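Local structure of beta-lactamase (Burkholderia cenocepacia, 5E2G) at residues D55-I60 against R223-D228; A69-D74 against T170-R175; T185-P190 against M214-A219; A195-G200 against G318-Y323. The protein probably hydrolyses beta-lactams to substituted beta-amino acids as a member of the class C beta-lactamase family, and may act as a D-alanine carboxypeptidase. All blocks are in the same frame, centred on the assembly; numbering follows the deposited sequence.

Interaction 1 (D55-I60 against R223-D228); sequences DTLFEI and RTTAAD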
loop_
_atom_site.group_PDB
_atom_site.type_symbol
_atom_site.label_atom_id
_atom_site.label_comp_id
_atom_site.label_asym_id
_atom_site.label_seq_id
_atom_site.Cartn_x
_atom_site.Cartn_y
_atom_site.Cartn_z
ATOM N N ASP A 55 -0.535 -3.581 -19.850
ATOM C CA ASP A 55 -1.642 -4.205 -19.139
ATOM C C ASP A 55 -1.209 -5.305 -18.182
ATOM O O ASP A 55 -2.068 -5.909 -17.532
ATOM C CB ASP A 55 -2.646 -4.762 -20.145
ATOM C CG ASP A 55 -3.227 -3.686 -21.023
ATOM O OD1 ASP A 55 -3.188 -2.504 -20.611
ATOM O OD2 ASP A 55 -3.722 -4.019 -22.122
ATOM N N THR A 56 0.093 -5.570 -18.078
ATOM C CA THR A 56 0.601 -6.635 -17.221
ATOM C C THR A 56 0.266 -6.373 -15.755
ATOM O O THR A 56 0.499 -5.276 -15.240
ATOM C CB THR A 56 2.111 -6.745 -17.404
ATOM O OG1 THR A 56 2.390 -7.178 -18.736
ATOM C CG2 THR A 56 2.714 -7.720 -16.398
ATOM N N LEU A 57 -0.265 -7.389 -15.078
ATOM C CA LEU A 57 -0.708 -7.268 -13.690
ATOM C C LEU A 57 0.359 -7.787 -12.730
ATOM O O LEU A 57 0.924 -8.869 -12.942
ATOM C CB LEU A 57 -2.022 -8.025 -13.465
ATOM C CG LEU A 57 -3.275 -7.541 -14.212
ATOM C CD1 LEU A 57 -4.376 -8.605 -14.194
ATOM C CD2 LEU A 57 -3.804 -6.231 -13.636
ATOM N N PHE A 58 0.623 -7.013 -11.674
ATOM C CA PHE A 58 1.512 -7.387 -10.585
ATOM C C PHE A 58 0.742 -7.372 -9.269
ATOM O O PHE A 58 -0.165 -6.558 -9.080
ATOM C CB PHE A 58 2.697 -6.424 -10.466
ATOM C CG PHE A 58 3.558 -6.349 -11.691
ATOM C CD1 PHE A 58 3.185 -5.566 -12.774
ATOM C CD2 PHE A 58 4.761 -7.030 -11.751
ATOM C CE1 PHE A 58 3.978 -5.487 -13.898
ATOM C CE2 PHE A 58 5.563 -6.947 -12.877
ATOM C CZ PHE A 58 5.164 -6.176 -13.952
ATOM N N GLU A 59 1.108 -8.276 -8.358
ATOM C CA GLU A 59 0.615 -8.215 -6.986
ATOM C C GLU A 59 1.426 -7.181 -6.212
ATOM O O GLU A 59 2.659 -7.238 -6.194
ATOM C CB GLU A 59 0.727 -9.576 -6.298
ATOM C CG GLU A 59 0.279 -10.743 -7.146
ATOM C CD GLU A 59 0.646 -12.092 -6.551
ATOM O OE1 GLU A 59 1.332 -12.131 -5.507
ATOM O OE2 GLU A 59 0.251 -13.118 -7.144
ATOM N N ILE A 60 0.740 -6.238 -5.564
ATOM C CA ILE A 60 1.426 -5.154 -4.869
ATOM C C ILE A 60 1.489 -5.385 -3.361
ATOM O O ILE A 60 1.925 -4.498 -2.623
ATOM C CB ILE A 60 0.802 -3.784 -5.202
ATOM C CG1 ILE A 60 -0.658 -3.694 -4.760
ATOM C CG2 ILE A 60 0.909 -3.510 -6.687
ATOM C CD1 ILE A 60 -1.258 -2.311 -4.979
ATOM N N ARG A 223 -4.172 -6.692 -7.423
ATOM C CA ARG A 223 -3.366 -6.852 -8.619
ATOM C C ARG A 223 -3.611 -5.634 -9.497
ATOM O O ARG A 223 -4.748 -5.166 -9.599
ATOM C CB ARG A 223 -3.746 -8.132 -9.364
ATOM C CG ARG A 223 -3.004 -9.395 -8.924
ATOM C CD ARG A 223 -3.122 -9.713 -7.434
ATOM N NE ARG A 223 -4.481 -10.010 -7.000
ATOM C CZ ARG A 223 -4.996 -11.232 -6.924
ATOM N NH1 ARG A 223 -4.274 -12.286 -7.268
ATOM N NH2 ARG A 223 -6.242 -11.399 -6.508
ATOM N N THR A 224 -2.560 -5.096 -10.112
ATOM C CA THR A 224 -2.723 -3.850 -10.856
ATOM C C THR A 224 -1.560 -3.671 -11.823
ATOM O O THR A 224 -0.592 -4.436 -11.815
ATOM C CB THR A 224 -2.846 -2.646 -9.902
ATOM O OG1 THR A 224 -3.075 -1.443 -10.650
ATOM C CG2 THR A 224 -1.588 -2.486 -9.064
ATOM N N THR A 225 -1.682 -2.653 -12.673
ATOM C CA THR A 225 -0.642 -2.260 -13.612
ATOM C C THR A 225 0.140 -1.073 -13.067
ATOM O O THR A 225 -0.289 -0.389 -12.134
ATOM C CB THR A 225 -1.226 -1.876 -14.973
ATOM O OG1 THR A 225 -2.004 -0.685 -14.832
ATOM C CG2 THR A 225 -2.097 -2.977 -15.511
ATOM N N ALA A 226 1.294 -0.817 -13.689
ATOM C CA ALA A 226 2.085 0.339 -13.292
ATOM C C ALA A 226 1.335 1.624 -13.578
ATOM O O ALA A 226 1.368 2.561 -12.772
ATOM C CB ALA A 226 3.435 0.339 -14.004
ATOM N N ALA A 227 0.638 1.682 -14.715
ATOM C CA ALA A 227 -0.122 2.880 -15.051
ATOM C C ALA A 227 -1.165 3.188 -13.982
ATOM O O ALA A 227 -1.284 4.328 -13.527
ATOM C CB ALA A 227 -0.779 2.715 -16.422
ATOM N N ASP A 228 -1.925 2.177 -13.556
ATOM C CA ASP A 228 -3.003 2.422 -12.602
ATOM C C ASP A 228 -2.459 2.856 -11.249
ATOM O O ASP A 228 -2.978 3.799 -10.636
ATOM C CB ASP A 228 -3.870 1.175 -12.447
ATOM C CG ASP A 228 -4.971 1.087 -13.495
ATOM O OD1 ASP A 228 -4.923 1.814 -14.511
ATOM O OD2 ASP A 228 -5.892 0.276 -13.299
HETATM O O HOH W 1 2.451 -3.117 -15.116
#

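Interaction 2 (A69-D74 against T170-R175); sequences ATLASD and TLMEQR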
loop_
_atom_site.group_PDB
_atom_site.type_symbol
_atom_site.label_atom_id
_atom_site.label_comp_id
_atom_site.label_asym_id
_atom_site.label_seq_id
_atom_site.Cartn_x
_atom_site.Cartn_y
_atom_site.Cartn_z
ATOM N N ALA A 69 -7.119 2.033 3.022
ATOM C CA ALA A 69 -7.126 3.240 3.844
ATOM C C ALA A 69 -7.890 4.369 3.164
ATOM O O ALA A 69 -8.608 5.127 3.821
ATOM C CB ALA A 69 -5.693 3.675 4.145
ATOM N N THR A 70 -7.747 4.497 1.844
ATOM C CA THR A 70 -8.467 5.538 1.125
ATOM C C THR A 70 -9.969 5.319 1.210
ATOM O O THR A 70 -10.735 6.272 1.394
ATOM C CB THR A 70 -8.010 5.571 -0.329
ATOM O OG1 THR A 70 -6.598 5.795 -0.367
ATOM C CG2 THR A 70 -8.713 6.685 -1.092
ATOM N N LEU A 71 -10.405 4.066 1.075
ATOM C CA LEU A 71 -11.824 3.749 1.194
ATOM C C LEU A 71 -12.356 4.108 2.577
ATOM O O LEU A 71 -13.436 4.700 2.704
ATOM C CB LEU A 71 -12.048 2.269 0.899
ATOM C CG LEU A 71 -13.513 1.854 0.860
ATOM C CD1 LEU A 71 -14.166 2.333 -0.423
ATOM C CD2 LEU A 71 -13.633 0.350 1.028
ATOM N N ALA A 72 -11.603 3.752 3.628
ATOM C CA ALA A 72 -12.016 4.066 4.991
ATOM C C ALA A 72 -12.053 5.566 5.209
ATOM O O ALA A 72 -12.945 6.083 5.888
ATOM C CB ALA A 72 -11.074 3.403 5.994
ATOM N N SER A 73 -11.085 6.276 4.633
ATOM C CA SER A 73 -11.062 7.729 4.694
ATOM C C SER A 73 -12.276 8.318 3.987
ATOM O O SER A 73 -12.861 9.305 4.449
ATOM C CB SER A 73 -9.756 8.231 4.075
ATOM O OG SER A 73 -9.582 9.615 4.257
ATOM N N ASP A 74 -12.695 7.705 2.882
ATOM C CA ASP A 74 -13.880 8.199 2.193
ATOM C C ASP A 74 -15.143 7.985 3.022
ATOM O O ASP A 74 -15.974 8.891 3.138
ATOM C CB ASP A 74 -14.022 7.534 0.835
ATOM C CG ASP A 74 -15.131 8.146 0.041
ATOM O OD1 ASP A 74 -14.903 9.238 -0.531
ATOM O OD2 ASP A 74 -16.225 7.540 -0.020
ATOM N N THR A 170 -16.629 -5.422 -3.830
ATOM C CA THR A 170 -17.503 -4.564 -4.628
ATOM C C THR A 170 -17.190 -3.089 -4.408
ATOM O O THR A 170 -17.178 -2.300 -5.355
ATOM C CB THR A 170 -18.961 -4.867 -4.277
ATOM O OG1 THR A 170 -19.237 -6.242 -4.563
ATOM C CG2 THR A 170 -19.910 -3.978 -5.063
ATOM N N LEU A 171 -16.943 -2.694 -3.162
ATOM C CA LEU A 171 -16.593 -1.307 -2.873
ATOM C C LEU A 171 -15.301 -0.898 -3.564
ATOM O O LEU A 171 -15.148 0.254 -3.968
ATOM C CB LEU A 171 -16.458 -1.105 -1.368
ATOM C CG LEU A 171 -17.735 -1.021 -0.533
ATOM C CD1 LEU A 171 -17.420 -1.176 0.942
ATOM C CD2 LEU A 171 -18.442 0.294 -0.807
HETATM N N MSE A 172 -14.363 -1.820 -3.709
HETATM C CA MSE A 172 -13.096 -1.495 -4.333
HETATM C C MSE A 172 -13.237 -1.386 -5.857
HETATM O O MSE A 172 -12.753 -0.436 -6.466
HETATM C CB MSE A 172 -12.058 -2.544 -3.960
HETATM C CG MSE A 172 -11.798 -2.626 -2.470
HETATM SE SE MSE A 172 -10.842 -1.087 -1.723
HETATM C CE MSE A 172 -9.025 -1.709 -2.039
ATOM N N GLU A 173 -13.918 -2.355 -6.467
ATOM C CA GLU A 173 -13.976 -2.428 -7.922
ATOM C C GLU A 173 -15.089 -1.579 -8.537
ATOM O O GLU A 173 -14.941 -1.116 -9.674
ATOM C CB GLU A 173 -14.115 -3.897 -8.344
ATOM C CG GLU A 173 -12.979 -4.767 -7.771
ATOM C CD GLU A 173 -12.951 -6.201 -8.290
ATOM O OE1 GLU A 173 -14.003 -6.724 -8.724
ATOM O OE2 GLU A 173 -11.863 -6.808 -8.267
ATOM N N GLN A 174 -16.186 -1.343 -7.825
ATOM C CA GLN A 174 -17.285 -0.560 -8.373
ATOM C C GLN A 174 -17.336 0.862 -7.835
ATOM O O GLN A 174 -18.162 1.654 -8.299
ATOM C CB GLN A 174 -18.629 -1.253 -8.102
ATOM C CG GLN A 174 -18.682 -2.714 -8.507
ATOM C CD GLN A 174 -18.371 -2.931 -9.978
ATOM O OE1 GLN A 174 -18.693 -2.097 -10.828
ATOM N NE2 GLN A 174 -17.735 -4.055 -10.285
ATOM N N ARG A 175 -16.484 1.199 -6.866
ATOM C CA ARG A 175 -16.508 2.514 -6.244
ATOM C C ARG A 175 -15.134 3.153 -6.326
ATOM O O ARG A 175 -14.941 4.104 -7.081
ATOM C CB ARG A 175 -16.958 2.401 -4.790
ATOM C CG ARG A 175 -17.590 3.639 -4.192
ATOM C CD ARG A 175 -17.845 3.518 -2.656
ATOM N NE ARG A 175 -17.920 4.808 -1.964
ATOM C CZ ARG A 175 -18.930 5.669 -2.059
ATOM N NH1 ARG A 175 -19.972 5.397 -2.837
ATOM N NH2 ARG A 175 -18.889 6.813 -1.387
#

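Interaction 3 (T185-P190 against M214-A219); sequences TYINVP and MLWQPA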
loop_
_atom_site.group_PDB
_atom_site.type_symbol
_atom_site.label_atom_id
_atom_site.label_comp_id
_atom_site.label_asym_id
_atom_site.label_seq_id
_atom_site.Cartn_x
_atom_site.Cartn_y
_atom_site.Cartn_z
ATOM N N THR A 185 -7.250 -2.683 -12.396
ATOM C CA THR A 185 -6.961 -2.902 -10.990
ATOM C C THR A 185 -8.054 -3.794 -10.426
ATOM O O THR A 185 -9.240 -3.518 -10.626
ATOM C CB THR A 185 -6.897 -1.572 -10.228
ATOM O OG1 THR A 185 -5.897 -0.733 -10.812
ATOM C CG2 THR A 185 -6.559 -1.803 -8.771
ATOM N N TYR A 186 -7.662 -4.866 -9.736
ATOM C CA TYR A 186 -8.616 -5.883 -9.312
ATOM C C TYR A 186 -8.315 -6.376 -7.908
ATOM O O TYR A 186 -7.154 -6.506 -7.518
ATOM C CB TYR A 186 -8.608 -7.085 -10.268
ATOM C CG TYR A 186 -8.695 -6.677 -11.714
ATOM C CD1 TYR A 186 -9.899 -6.237 -12.257
ATOM C CD2 TYR A 186 -7.575 -6.709 -12.531
ATOM C CE1 TYR A 186 -9.987 -5.850 -13.580
ATOM C CE2 TYR A 186 -7.654 -6.331 -13.856
ATOM C CZ TYR A 186 -8.861 -5.897 -14.374
ATOM O OH TYR A 186 -8.938 -5.511 -15.691
ATOM N N ILE A 187 -9.377 -6.654 -7.156
ATOM C CA ILE A 187 -9.267 -7.588 -6.042
ATOM C C ILE A 187 -9.397 -9.013 -6.554
ATOM O O ILE A 187 -8.597 -9.894 -6.218
ATOM C CB ILE A 187 -10.329 -7.272 -4.972
ATOM C CG1 ILE A 187 -10.110 -5.878 -4.381
ATOM C CG2 ILE A 187 -10.325 -8.325 -3.881
ATOM C CD1 ILE A 187 -8.771 -5.705 -3.707
ATOM N N ASN A 188 -10.406 -9.251 -7.390
ATOM C CA ASN A 188 -10.624 -10.520 -8.075
ATOM C C ASN A 188 -10.342 -10.299 -9.556
ATOM O O ASN A 188 -11.056 -9.543 -10.220
ATOM C CB ASN A 188 -12.050 -11.012 -7.850
ATOM C CG ASN A 188 -12.369 -11.195 -6.388
ATOM O OD1 ASN A 188 -13.260 -10.540 -5.844
ATOM N ND2 ASN A 188 -11.628 -12.080 -5.731
ATOM N N VAL A 189 -9.300 -10.939 -10.064
ATOM C CA VAL A 189 -8.927 -10.747 -11.469
ATOM C C VAL A 189 -9.920 -11.492 -12.358
ATOM O O VAL A 189 -10.148 -12.697 -12.148
ATOM C CB VAL A 189 -7.499 -11.229 -11.714
ATOM C CG1 VAL A 189 -7.132 -11.072 -13.185
ATOM C CG2 VAL A 189 -6.517 -10.455 -10.836
ATOM N N PRO A 190 -10.516 -10.834 -13.352
ATOM C CA PRO A 190 -11.543 -11.482 -14.174
ATOM C C PRO A 190 -10.941 -12.447 -15.180
ATOM O O PRO A 190 -9.754 -12.400 -15.496
ATOM C CB PRO A 190 -12.217 -10.309 -14.892
ATOM C CG PRO A 190 -11.701 -9.073 -14.244
ATOM C CD PRO A 190 -10.361 -9.417 -13.703
HETATM N N MSE A 214 -7.646 -15.458 5.083
HETATM C CA MSE A 214 -8.773 -14.630 5.504
HETATM C C MSE A 214 -8.298 -13.184 5.630
HETATM O O MSE A 214 -7.128 -12.942 5.948
HETATM C CB MSE A 214 -9.367 -15.143 6.820
HETATM C CG MSE A 214 -10.694 -14.503 7.250
HETATM SE SE MSE A 214 -12.150 -14.539 5.936
HETATM C CE MSE A 214 -12.083 -16.418 5.422
ATOM N N LEU A 215 -9.201 -12.233 5.374
ATOM C CA LEU A 215 -8.828 -10.828 5.232
ATOM C C LEU A 215 -7.759 -10.656 4.160
ATOM O O LEU A 215 -6.881 -9.800 4.277
ATOM C CB LEU A 215 -8.338 -10.225 6.555
ATOM C CG LEU A 215 -9.268 -9.974 7.746
ATOM C CD1 LEU A 215 -10.545 -9.298 7.306
ATOM C CD2 LEU A 215 -9.569 -11.243 8.516
ATOM N N TRP A 216 -7.809 -11.481 3.114
ATOM C CA TRP A 216 -6.801 -11.382 2.062
ATOM C C TRP A 216 -7.044 -10.190 1.156
ATOM O O TRP A 216 -6.091 -9.601 0.640
ATOM C CB TRP A 216 -6.777 -12.655 1.214
ATOM C CG TRP A 216 -7.968 -12.805 0.298
ATOM C CD1 TRP A 216 -9.161 -13.415 0.589
ATOM C CD2 TRP A 216 -8.079 -12.331 -1.055
ATOM N NE1 TRP A 216 -10.002 -13.349 -0.498
ATOM C CE2 TRP A 216 -9.363 -12.693 -1.520
ATOM C CE3 TRP A 216 -7.217 -11.640 -1.918
ATOM C CZ2 TRP A 216 -9.806 -12.379 -2.811
ATOM C CZ3 TRP A 216 -7.659 -11.337 -3.201
ATOM C CH2 TRP A 216 -8.941 -11.705 -3.631
ATOM N N GLN A 217 -8.302 -9.844 0.918
ATOM C CA GLN A 217 -8.593 -8.723 0.029
ATOM C C GLN A 217 -8.154 -7.392 0.619
ATOM O O GLN A 217 -7.477 -6.622 -0.087
ATOM C CB GLN A 217 -10.083 -8.712 -0.316
ATOM C CG GLN A 217 -10.766 -10.039 -0.098
ATOM C CD GLN A 217 -12.245 -9.972 -0.380
ATOM O OE1 GLN A 217 -13.033 -9.562 0.472
ATOM N NE2 GLN A 217 -12.635 -10.370 -1.587
ATOM N N PRO A 218 -8.482 -7.049 1.874
ATOM C CA PRO A 218 -8.115 -5.713 2.362
ATOM C C PRO A 218 -6.630 -5.543 2.600
ATOM O O PRO A 218 -6.137 -4.413 2.532
ATOM C CB PRO A 218 -8.908 -5.580 3.675
ATOM C CG PRO A 218 -9.861 -6.719 3.702
ATOM C CD PRO A 218 -9.210 -7.802 2.913
ATOM N N ALA A 219 -5.898 -6.622 2.867
ATOM C CA ALA A 219 -4.508 -6.499 3.282
ATOM C C ALA A 219 -3.527 -6.609 2.123
ATOM O O ALA A 219 -2.488 -5.941 2.136
ATOM C CB ALA A 219 -4.186 -7.559 4.340
HETATM O O HOH W 2 -14.220 -11.528 -3.365
#

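Interaction 4 (A195-G200 against G318-Y323); sequences ADYAQG and GGFSTY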
loop_
_atom_site.group_PDB
_atom_site.type_symbol
_atom_site.label_atom_id
_atom_site.label_comp_id
_atom_site.label_asym_id
_atom_site.label_seq_id
_atom_site.Cartn_x
_atom_site.Cartn_y
_atom_site.Cartn_z
ATOM N N ALA A 195 -4.970 -13.530 -18.564
ATOM C CA ALA A 195 -3.853 -13.512 -19.501
ATOM C C ALA A 195 -2.878 -12.377 -19.231
ATOM O O ALA A 195 -1.722 -12.461 -19.654
ATOM C CB ALA A 195 -4.370 -13.406 -20.937
ATOM N N ASP A 196 -3.320 -11.319 -18.554
ATOM C CA ASP A 196 -2.469 -10.183 -18.218
ATOM C C ASP A 196 -1.674 -10.382 -16.933
ATOM O O ASP A 196 -0.778 -9.581 -16.653
ATOM C CB ASP A 196 -3.316 -8.909 -18.076
ATOM C CG ASP A 196 -4.094 -8.567 -19.335
ATOM O OD1 ASP A 196 -3.721 -9.047 -20.429
ATOM O OD2 ASP A 196 -5.073 -7.797 -19.231
ATOM N N TYR A 197 -1.972 -11.427 -16.162
ATOM C CA TYR A 197 -1.480 -11.591 -14.797
ATOM C C TYR A 197 -0.075 -12.176 -14.843
ATOM O O TYR A 197 0.107 -13.337 -15.216
ATOM C CB TYR A 197 -2.451 -12.487 -14.031
ATOM C CG TYR A 197 -2.333 -12.533 -12.520
ATOM C CD1 TYR A 197 -1.172 -12.152 -11.862
ATOM C CD2 TYR A 197 -3.401 -12.987 -11.751
ATOM C CE1 TYR A 197 -1.077 -12.220 -10.477
ATOM C CE2 TYR A 197 -3.317 -13.056 -10.375
ATOM C CZ TYR A 197 -2.154 -12.673 -9.742
ATOM O OH TYR A 197 -2.076 -12.745 -8.372
ATOM N N ALA A 198 0.919 -11.378 -14.459
ATOM C CA ALA A 198 2.297 -11.838 -14.479
ATOM C C ALA A 198 2.491 -12.994 -13.501
ATOM O O ALA A 198 1.693 -13.213 -12.589
ATOM C CB ALA A 198 3.250 -10.694 -14.139
ATOM N N GLN A 199 3.565 -13.752 -13.708
ATOM C CA GLN A 199 3.931 -14.829 -12.801
ATOM C C GLN A 199 4.958 -14.316 -11.801
ATOM O O GLN A 199 5.956 -13.702 -12.188
ATOM C CB GLN A 199 4.488 -16.031 -13.565
ATOM C CG GLN A 199 5.047 -17.139 -12.672
ATOM C CD GLN A 199 3.975 -18.011 -12.032
ATOM O OE1 GLN A 199 3.894 -18.114 -10.808
ATOM N NE2 GLN A 199 3.163 -18.664 -12.863
ATOM N N GLY A 200 4.702 -14.552 -10.520
ATOM C CA GLY A 200 5.682 -14.243 -9.507
ATOM C C GLY A 200 6.713 -15.339 -9.368
ATOM O O GLY A 200 6.521 -16.470 -9.814
ATOM N N GLY A 318 4.888 -13.374 -1.995
ATOM C CA GLY A 318 5.828 -14.460 -2.203
ATOM C C GLY A 318 6.606 -14.346 -3.495
ATOM O O GLY A 318 7.751 -14.796 -3.568
ATOM N N GLY A 319 6.018 -13.728 -4.519
ATOM C CA GLY A 319 6.661 -13.675 -5.815
ATOM C C GLY A 319 6.915 -12.296 -6.384
ATOM O O GLY A 319 7.527 -12.189 -7.450
ATOM N N PHE A 320 6.468 -11.240 -5.700
ATOM C CA PHE A 320 6.482 -9.889 -6.254
ATOM C C PHE A 320 7.071 -8.886 -5.261
ATOM O O PHE A 320 7.029 -9.079 -4.044
ATOM C CB PHE A 320 5.073 -9.420 -6.637
ATOM C CG PHE A 320 4.423 -10.216 -7.742
ATOM C CD1 PHE A 320 3.864 -11.462 -7.492
ATOM C CD2 PHE A 320 4.322 -9.691 -9.025
ATOM C CE1 PHE A 320 3.245 -12.183 -8.508
ATOM C CE2 PHE A 320 3.702 -10.410 -10.044
ATOM C CZ PHE A 320 3.163 -11.655 -9.781
ATOM N N SER A 321 7.578 -7.773 -5.799
ATOM C CA SER A 321 8.135 -6.687 -4.998
ATOM C C SER A 321 7.622 -5.346 -5.505
ATOM O O SER A 321 7.694 -5.065 -6.704
ATOM C CB SER A 321 9.667 -6.705 -5.035
ATOM O OG SER A 321 10.183 -7.874 -4.427
ATOM N N THR A 322 7.139 -4.508 -4.586
ATOM C CA THR A 322 6.514 -3.234 -4.911
ATOM C C THR A 322 7.095 -2.124 -4.046
ATOM O O THR A 322 7.429 -2.343 -2.880
ATOM C CB THR A 322 5.002 -3.304 -4.681
ATOM O OG1 THR A 322 4.504 -4.505 -5.270
ATOM C CG2 THR A 322 4.291 -2.107 -5.298
ATOM N N TYR A 323 7.191 -0.925 -4.616
ATOM C CA TYR A 323 7.544 0.269 -3.857
ATOM C C TYR A 323 6.860 1.470 -4.483
ATOM O O TYR A 323 6.800 1.585 -5.707
ATOM C CB TYR A 323 9.063 0.507 -3.818
ATOM C CG TYR A 323 9.481 1.651 -2.911
ATOM C CD1 TYR A 323 9.192 1.625 -1.550
ATOM C CD2 TYR A 323 10.167 2.744 -3.411
ATOM C CE1 TYR A 323 9.570 2.670 -0.709
ATOM C CE2 TYR A 323 10.557 3.789 -2.578
ATOM C CZ TYR A 323 10.254 3.747 -1.229
ATOM O OH TYR A 323 10.639 4.778 -0.409
#

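Interaction 1 (D55-I60 against R223-D228)
Strands 58-59 and 223-224 pair antiparallel as a two-stranded ribbon, F58 and T224 forming the hydrogen-bonded pair and E59 and R223 the non-hydrogen-bonded one. F58 N gives a nearly straight bond to T224 O (2.9 Å, 172° at the hydrogen). T224 N returns one to F58 O (3.0 Å), and in both bonds the donor lies in the carbonyl plane. Both carbonyls also receive a CA-H contact, T224 O from L57 and F58 O from R223. On the face of E59 and R223 these two side chains lie side by side and point the same way. E59 is extended beyond CG, whereas R223 bends at chi2 and chi3, so that R223 CD lies on E59 CG at 3.6 Å. On the face of F58 and T224, the methyl CG2 of T224 meets I60 CG2 at 3.6 Å, crossing it obliquely. Beyond the ribbon T225 caps helix 226-235: its OG1 accepts from D228 N (3.1 Å) while its CG2 packs on T56 O at 3.5 Å. A water joins T56 O to A226 N. The guanidinium and carboxylate do not bond directly; E59 OE2 stays 4.6 Å from R223 NH1, and both bond to the hydroxyl of Y197. Their opposite charges are thus linked through a buried phenol, which may help keep E59 ionised.

Interaction 2 (A69-D74 against T170-R175)
The R175 guanidinium takes D74 OD2 at its edge, with the oxygen close to its plane, and the carboxylate is turned 56° against it. NH2 of R175 donates to the syn lone pair of D74 OD2 in a salt bridge of 3.1 Å, with 167° at the hydrogen. The two side chains reach tip to tip: D74 has CG anti to its backbone N, and R175 is likewise anti at chi1 and extended from CG to NE, which spans the gap between the helices. One turn before D74, L71 points into the interface with CG anti to the backbone N. Its CD2 branch touches L171 CB at 4.0 Å and the selenium of selenomethionine M172 at 4.2 Å, the M172 chain being bent at chi2 and chi3. L71 and L171 cross at about a right angle, while L71 CD1 approaches R175 CD more loosely, at 4.5 Å. The segment axes cross at 84° and remain 11.1 Å apart, so side chains alone bridge them. D74 OD2 has a second salt bridge, to R245 of helix 244-252, and a bound thiocyanate lies near D74; the two arginines, whose like charges lie close together, would favour an ionised carboxylate. Helix 150-164 packs against both helices, M164 touching L71 and R175 and A161 touching L171, within the all-helical region.

Interaction 3 (T185-P190 against M214-A219)
Segment 185-190 is irregular chain that passes the start of helix 216-220, approaching it most closely at I187 and Q217, whose CA atoms are 6.2 Å apart; L215 occupies the N-cap position of the helix. I187 points into the contact and places its CG2 branch, anti to the backbone N, against Q217 CB at 3.6 Å and W216 CH2 at 3.7 Å. The indole meets the loop by its six-membered end. W216 has CG in the crowded position between backbone N and carbonyl carbon (chi1 72°), which swings the ring toward the loop, and I187 O lies at its edge, 3.2 Å from CH2. Also in the ring plane is N188 ND2, 3.4 Å from CH2, its amide tilted 63° to the indole. Q217 CG rests over one indole face, 3.3 Å above the plane and offset toward the rim, so W216 is backed by its own neighbour. Between the two amides a water donates to N188 OD1 (2.8 Å) and accepts a weak bond from Q217 NE2. I187 O also faces R223, whereas E173 of helix 168-180 accepts from the backbone of the loop. Q217 and N188 both lean on A169 near the start of helix 168-180, and strand 223-224 follows helix 216-220 directly, with R223 touching W216.

Interaction 4 (A195-G200 against G318-Y323)
The approach to strand 321-327 of the ten-stranded antiparallel sheet meets a loop that runs into the short strand 200-201, and F320 of the former projects its ring onto the loop. F320 has CG anti to its carbonyl carbon (chi1 -64°), which turns the ring tip that way. G200 lies obliquely to the ring, its CA 3.3 Å from CE1 of F320, and A198 O meets the ring edge in plane, 3.5 Å from CZ. The methyl of A198 touches F320 CE2 at 4.1 Å, and Y197 CE1 stands 4.3 Å from F320 CZ, the phenylalanine tip arriving at the tyrosine ring edge. Chain meets chain most closely at the two glycines: CA of G200 and CA of G319 are 3.9 Å apart. With no side chain on either glycine the two backbones come this close, G200 CA also lying 3.4 Å from G319 O. A198 O is also held by R209 NE, and F320 further packs on F58 and E59 of strand 58-59. The backbone of G319 hydrogen-bonds with Y201 and that of G200 with V208, setting the small ribbon 200-201/207-208 beside the antiparallel sheet of the alpha/beta domain of the serine beta-lactamase fold.

How the interactions relate
Interactions 1 and 4 are closest, with centres 8 Å apart: Y197 OH lies 2.5 Å from R223 NH1 and 2.7 Å from E59 OE2. Interaction 1 is tied to interaction 3 twice, R223 NH2 standing 2.8 Å from I187 O and D228 OD2 2.7 Å from T185 OG1. E173 OE2, 2.7 Å from I187 N, brings in interaction 2, so loop 185-190 connects the helical packing to the ribbon 58-59/223-224. Interactions 2 and 4 do not touch, their nearest atoms being about 11 Å apart. I60 of interaction 1 lies near, without touching, the SxxK-type residues S62 and K65, probably the active-site pair as in other serine beta-lactamases; helix 64-77 of interaction 2 carries that lysine.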